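Local coordinates for protein SAM-dependent O-methyltransferase (PDB 2HNK) that probably transfers a methyl group from S-adenosylmethionine to a hydroxyl oxygen of an acceptor, and binds the by-product S-adenosyl-L-homocysteine, at residues F152-K157 with A179-W184. Numbering follows the deposited sequence.
Sequences FLDADK and ADNVLW. With SAH (S-adenosyl-L-homocysteine), chain O.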
ATOM      1  N   PHE C 152      -5.636  12.379  -0.216  1.00 22.62           N
ATOM      2  CA  PHE C 152      -5.738  11.872   1.142  1.00 22.81           C
ATOM      3  C   PHE C 152      -6.992  12.454   1.808  1.00 23.14           C
ATOM      4  O   PHE C 152      -7.082  13.661   2.029  1.00 23.50           O
ATOM      5  CB  PHE C 152      -4.485  12.215   1.945  1.00 22.41           C
ATOM      6  CG  PHE C 152      -4.446  11.586   3.308  1.00 21.92           C
ATOM      7  CD1 PHE C 152      -4.632  10.212   3.471  1.00 21.83           C
ATOM      8  CD2 PHE C 152      -4.208  12.357   4.434  1.00 22.56           C
ATOM      9  CE1 PHE C 152      -4.607   9.629   4.735  1.00 20.55           C
ATOM     10  CE2 PHE C 152      -4.163  11.772   5.711  1.00 21.42           C
ATOM     11  CZ  PHE C 152      -4.368  10.409   5.853  1.00 21.39           C
ATOM     12  N   LEU C 153      -7.951  11.588   2.112  1.00 23.35           N
ATOM     13  CA  LEU C 153      -9.186  11.989   2.764  1.00 23.70           C
ATOM     14  C   LEU C 153      -9.139  11.716   4.275  1.00 24.26           C
ATOM     15  O   LEU C 153      -9.182  10.562   4.715  1.00 23.93           O
ATOM     16  CB  LEU C 153     -10.398  11.287   2.126  1.00 23.58           C
ATOM     17  CG  LEU C 153     -11.768  11.500   2.791  1.00 23.63           C
ATOM     18  CD1 LEU C 153     -12.138  13.001   2.887  1.00 23.13           C
ATOM     19  CD2 LEU C 153     -12.868  10.707   2.085  1.00 23.05           C
ATOM     20  N   ASP C 154      -9.081  12.798   5.048  1.00 24.79           N
ATOM     21  CA  ASP C 154      -8.997  12.730   6.502  1.00 25.44           C
ATOM     22  C   ASP C 154      -9.675  13.934   7.174  1.00 26.03           C
ATOM     23  O   ASP C 154      -9.169  14.486   8.150  1.00 26.19           O
ATOM     24  CB  ASP C 154      -7.529  12.645   6.924  1.00 25.34           C
ATOM     25  CG  ASP C 154      -7.359  12.214   8.368  1.00 25.39           C
ATOM     26  OD1 ASP C 154      -8.298  11.623   8.952  1.00 24.73           O
ATOM     27  OD2 ASP C 154      -6.271  12.463   8.908  1.00 24.97           O
ATOM     28  N   ALA C 155     -10.829  14.333   6.654  1.00 26.96           N
ATOM     29  CA  ALA C 155     -11.538  15.505   7.166  1.00 27.80           C
ATOM     30  C   ALA C 155     -12.745  15.099   8.014  1.00 28.18           C
ATOM     31  O   ALA C 155     -12.702  14.080   8.712  1.00 28.37           O
ATOM     32  CB  ALA C 155     -11.948  16.421   6.017  1.00 28.09           C
ATOM     33  N   ASP C 156     -13.809  15.898   7.972  1.00 28.59           N
ATOM     34  CA  ASP C 156     -15.015  15.602   8.744  1.00 28.94           C
ATOM     35  C   ASP C 156     -15.730  14.379   8.165  1.00 28.74           C
ATOM     36  O   ASP C 156     -16.070  14.342   6.984  1.00 28.80           O
ATOM     37  CB  ASP C 156     -15.932  16.829   8.844  1.00 29.21           C
ATOM     38  CG  ASP C 156     -16.324  17.383   7.491  1.00 30.58           C
ATOM     39  OD1 ASP C 156     -15.422  17.612   6.655  1.00 30.48           O
ATOM     40  OD2 ASP C 156     -17.541  17.596   7.274  1.00 32.00           O
ATOM     41  N   LYS C 157     -15.932  13.377   9.017  1.00 28.78           N
ATOM     42  CA  LYS C 157     -16.310  12.028   8.593  1.00 28.46           C
ATOM     43  C   LYS C 157     -17.717  11.956   8.020  1.00 28.78           C
ATOM     44  O   LYS C 157     -17.977  11.186   7.085  1.00 28.50           O
ATOM     45  CB  LYS C 157     -16.169  11.043   9.757  1.00 28.29           C
ATOM     46  CG  LYS C 157     -14.874  11.163  10.568  1.00 27.97           C
ATOM     47  CD  LYS C 157     -13.631  10.972   9.700  1.00 27.95           C
ATOM     48  CE  LYS C 157     -12.357  11.315  10.459  1.00 28.19           C
ATOM     49  NZ  LYS C 157     -11.248  11.672   9.534  1.00 27.99           N
ATOM     50  N   ALA C 179      -8.072   6.874   1.848  1.00 19.80           N
ATOM     51  CA  ALA C 179      -9.076   7.305   2.811  1.00 20.54           C
ATOM     52  C   ALA C 179      -8.766   6.827   4.223  1.00 20.59           C
ATOM     53  O   ALA C 179      -8.589   5.631   4.466  1.00 21.50           O
ATOM     54  CB  ALA C 179     -10.478   6.858   2.368  1.00 19.99           C
ATOM     55  N   ASP C 180      -8.703   7.775   5.145  1.00 20.88           N
ATOM     56  CA  ASP C 180      -8.394   7.504   6.546  1.00 21.38           C
ATOM     57  C   ASP C 180      -9.648   7.224   7.397  1.00 21.55           C
ATOM     58  O   ASP C 180     -10.744   7.674   7.059  1.00 20.94           O
ATOM     59  CB  ASP C 180      -7.614   8.688   7.136  1.00 21.25           C
ATOM     60  CG  ASP C 180      -6.737   8.284   8.313  1.00 22.70           C
ATOM     61  OD1 ASP C 180      -6.069   7.225   8.210  1.00 21.43           O
ATOM     62  OD2 ASP C 180      -6.721   9.017   9.339  1.00 23.60           O
ATOM     63  N   ASN C 181      -9.467   6.487   8.502  1.00 22.01           N
ATOM     64  CA  ASN C 181     -10.522   6.255   9.512  1.00 22.18           C
ATOM     65  C   ASN C 181     -11.714   5.417   9.046  1.00 22.31           C
ATOM     66  O   ASN C 181     -12.799   5.498   9.630  1.00 22.47           O
ATOM     67  CB  ASN C 181     -11.041   7.584  10.098  1.00 22.20           C
ATOM     68  CG  ASN C 181      -9.987   8.334  10.891  1.00 21.83           C
ATOM     69  OD1 ASN C 181      -9.487   9.372  10.453  1.00 22.30           O
ATOM     70  ND2 ASN C 181      -9.647   7.816  12.056  1.00 20.06           N
ATOM     71  N   VAL C 182     -11.504   4.595   8.025  1.00 22.57           N
ATOM     72  CA  VAL C 182     -12.592   3.845   7.395  1.00 22.67           C
ATOM     73  C   VAL C 182     -13.190   2.750   8.288  1.00 23.40           C
ATOM     74  O   VAL C 182     -14.247   2.203   7.982  1.00 23.44           O
ATOM     75  CB  VAL C 182     -12.200   3.283   5.985  1.00 23.00           C
ATOM     76  CG1 VAL C 182     -12.008   4.426   4.972  1.00 22.26           C
ATOM     77  CG2 VAL C 182     -10.960   2.386   6.048  1.00 21.74           C
ATOM     78  N   LEU C 183     -12.526   2.448   9.399  1.00 24.19           N
ATOM     79  CA  LEU C 183     -13.055   1.470  10.356  1.00 24.75           C
ATOM     80  C   LEU C 183     -13.656   2.134  11.601  1.00 25.19           C
ATOM     81  O   LEU C 183     -14.387   1.496  12.349  1.00 24.81           O
ATOM     82  CB  LEU C 183     -11.999   0.420  10.717  1.00 24.37           C
ATOM     83  CG  LEU C 183     -11.594  -0.504   9.554  1.00 24.42           C
ATOM     84  CD1 LEU C 183     -10.494  -1.456   9.965  1.00 23.57           C
ATOM     85  CD2 LEU C 183     -12.794  -1.274   8.997  1.00 24.06           C
ATOM     86  N   TRP C 184     -13.343   3.416  11.796  1.00 25.89           N
ATOM     87  CA  TRP C 184     -13.909   4.236  12.874  1.00 26.99           C
ATOM     88  C   TRP C 184     -13.973   3.485  14.209  1.00 27.78           C
ATOM     89  O   TRP C 184     -15.052   3.252  14.767  1.00 27.67           O
ATOM     90  CB  TRP C 184     -15.275   4.779  12.449  1.00 26.74           C
ATOM     91  CG  TRP C 184     -15.669   6.113  13.027  1.00 27.14           C
ATOM     92  CD1 TRP C 184     -16.922   6.474  13.440  1.00 27.11           C
ATOM     93  CD2 TRP C 184     -14.834   7.265  13.237  1.00 26.92           C
ATOM     94  NE1 TRP C 184     -16.920   7.762  13.899  1.00 26.50           N
ATOM     95  CE2 TRP C 184     -15.656   8.277  13.785  1.00 27.30           C
ATOM     96  CE3 TRP C 184     -13.475   7.542  13.019  1.00 27.32           C
ATOM     97  CZ2 TRP C 184     -15.163   9.549  14.124  1.00 27.10           C
ATOM     98  CZ3 TRP C 184     -12.984   8.804  13.353  1.00 26.97           C
ATOM     99  CH2 TRP C 184     -13.830   9.793  13.897  1.00 27.03           C
TER
HETATM  100  N   SAH O2003      -4.192  14.608   8.398  1.00 47.74           N
HETATM  101  CA  SAH O2003      -4.064  15.064   9.817  1.00 48.17           C
HETATM  102  CB  SAH O2003      -5.316  14.679  10.607  1.00 48.45           C
HETATM  103  CG  SAH O2003      -6.597  15.362  10.122  1.00 50.39           C
HETATM  104  SD  SAH O2003      -7.704  15.658  11.518  1.00 53.68           S
HETATM  105  C   SAH O2003      -2.788  14.568  10.517  1.00 47.79           C
HETATM  106  O   SAH O2003      -2.488  14.962  11.648  1.00 47.39           O
HETATM  107  OXT SAH O2003      -2.025  13.771   9.976  1.00 47.16           O
HETATM  108  C5' SAH O2003      -8.993  16.456  10.524  1.00 56.41           C
HETATM  109  C4' SAH O2003      -8.747  17.924  10.189  1.00 57.98           C
HETATM  110  O4' SAH O2003      -9.688  18.324   9.214  1.00 59.36           O
HETATM  111  C3' SAH O2003      -8.928  18.847  11.383  1.00 58.98           C
HETATM  112  O3' SAH O2003      -7.775  19.645  11.510  1.00 59.52           O
HETATM  113  C2' SAH O2003     -10.114  19.733  11.057  1.00 59.66           C
HETATM  114  O2' SAH O2003      -9.852  21.073  11.419  1.00 59.98           O
HETATM  115  C1' SAH O2003     -10.241  19.583   9.545  1.00 59.67           C
HETATM  116  N9  SAH O2003     -11.627  19.717   9.042  1.00 59.55           N
HETATM  117  C8  SAH O2003     -12.811  19.436   9.687  1.00 59.55           C
HETATM  118  N7  SAH O2003     -13.840  19.721   8.851  1.00 59.33           N
HETATM  119  C5  SAH O2003     -13.334  20.174   7.679  1.00 59.65           C
HETATM  120  C6  SAH O2003     -13.919  20.604   6.487  1.00 59.47           C
HETATM  121  N6  SAH O2003     -15.238  20.622   6.342  1.00 59.55           N
HETATM  122  N1  SAH O2003     -13.116  21.027   5.444  1.00 59.67           N
HETATM  123  C2  SAH O2003     -11.738  21.019   5.571  1.00 59.56           C
HETATM  124  N3  SAH O2003     -11.162  20.591   6.752  1.00 59.81           N
HETATM  125  C4  SAH O2003     -11.944  20.180   7.789  1.00 59.85           C
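The ammonium of K157 is gripped from several directions, and N181 on the neighbouring loop supplies one of its acceptors: K157 NZ lies 3.0 Å from N181 OD1, above the amide plane. From its own segment NZ reaches A155 O at 2.9 Å, in the carbonyl plane, and forms a salt bridge, weak as a hydrogen bond, with D154 OD1; Y160 OH is a further partner. A bend at chi2 (-58°) brings the lysine chain back so that NZ reaches these acceptors, while its CG rests 3.7 Å above one face of the W184 indole, toward the rim, as a CH-pi contact. N181 ND2 is held by D223, and W184 NE1 by S197 on helix 196-210.

Three acceptors crowd together here. D154 OD1 stands 3.1 Å from D180 OD2, the two carboxylates side by side with planes nearly perpendicular, and N181 OD1 is close to both. K157 NZ bonds two of the three. The other oxygen, D154 OD2, accepts a bond from the amino N of S-adenosyl-L-homocysteine at 3.0 Å, and D156 OD1 is equally near adenine N6.

Just before this polar cluster in the chain, the two strands pair in parallel, joined by D180 N to L153 O at 2.9 Å and nearly straight (169°), with L153 CB against A179 CB on one face. The whole illustrates the Rossmann-like methyltransferase fold: the end of strand 148-153 and its following loop line the cofactor site, and D180 and N181, ending adjacent strand 175-180, meet D154 beside it. No metal is modelled, but the three oxygens converge much as in the divalent-cation site of related cation-dependent O-methyltransferases.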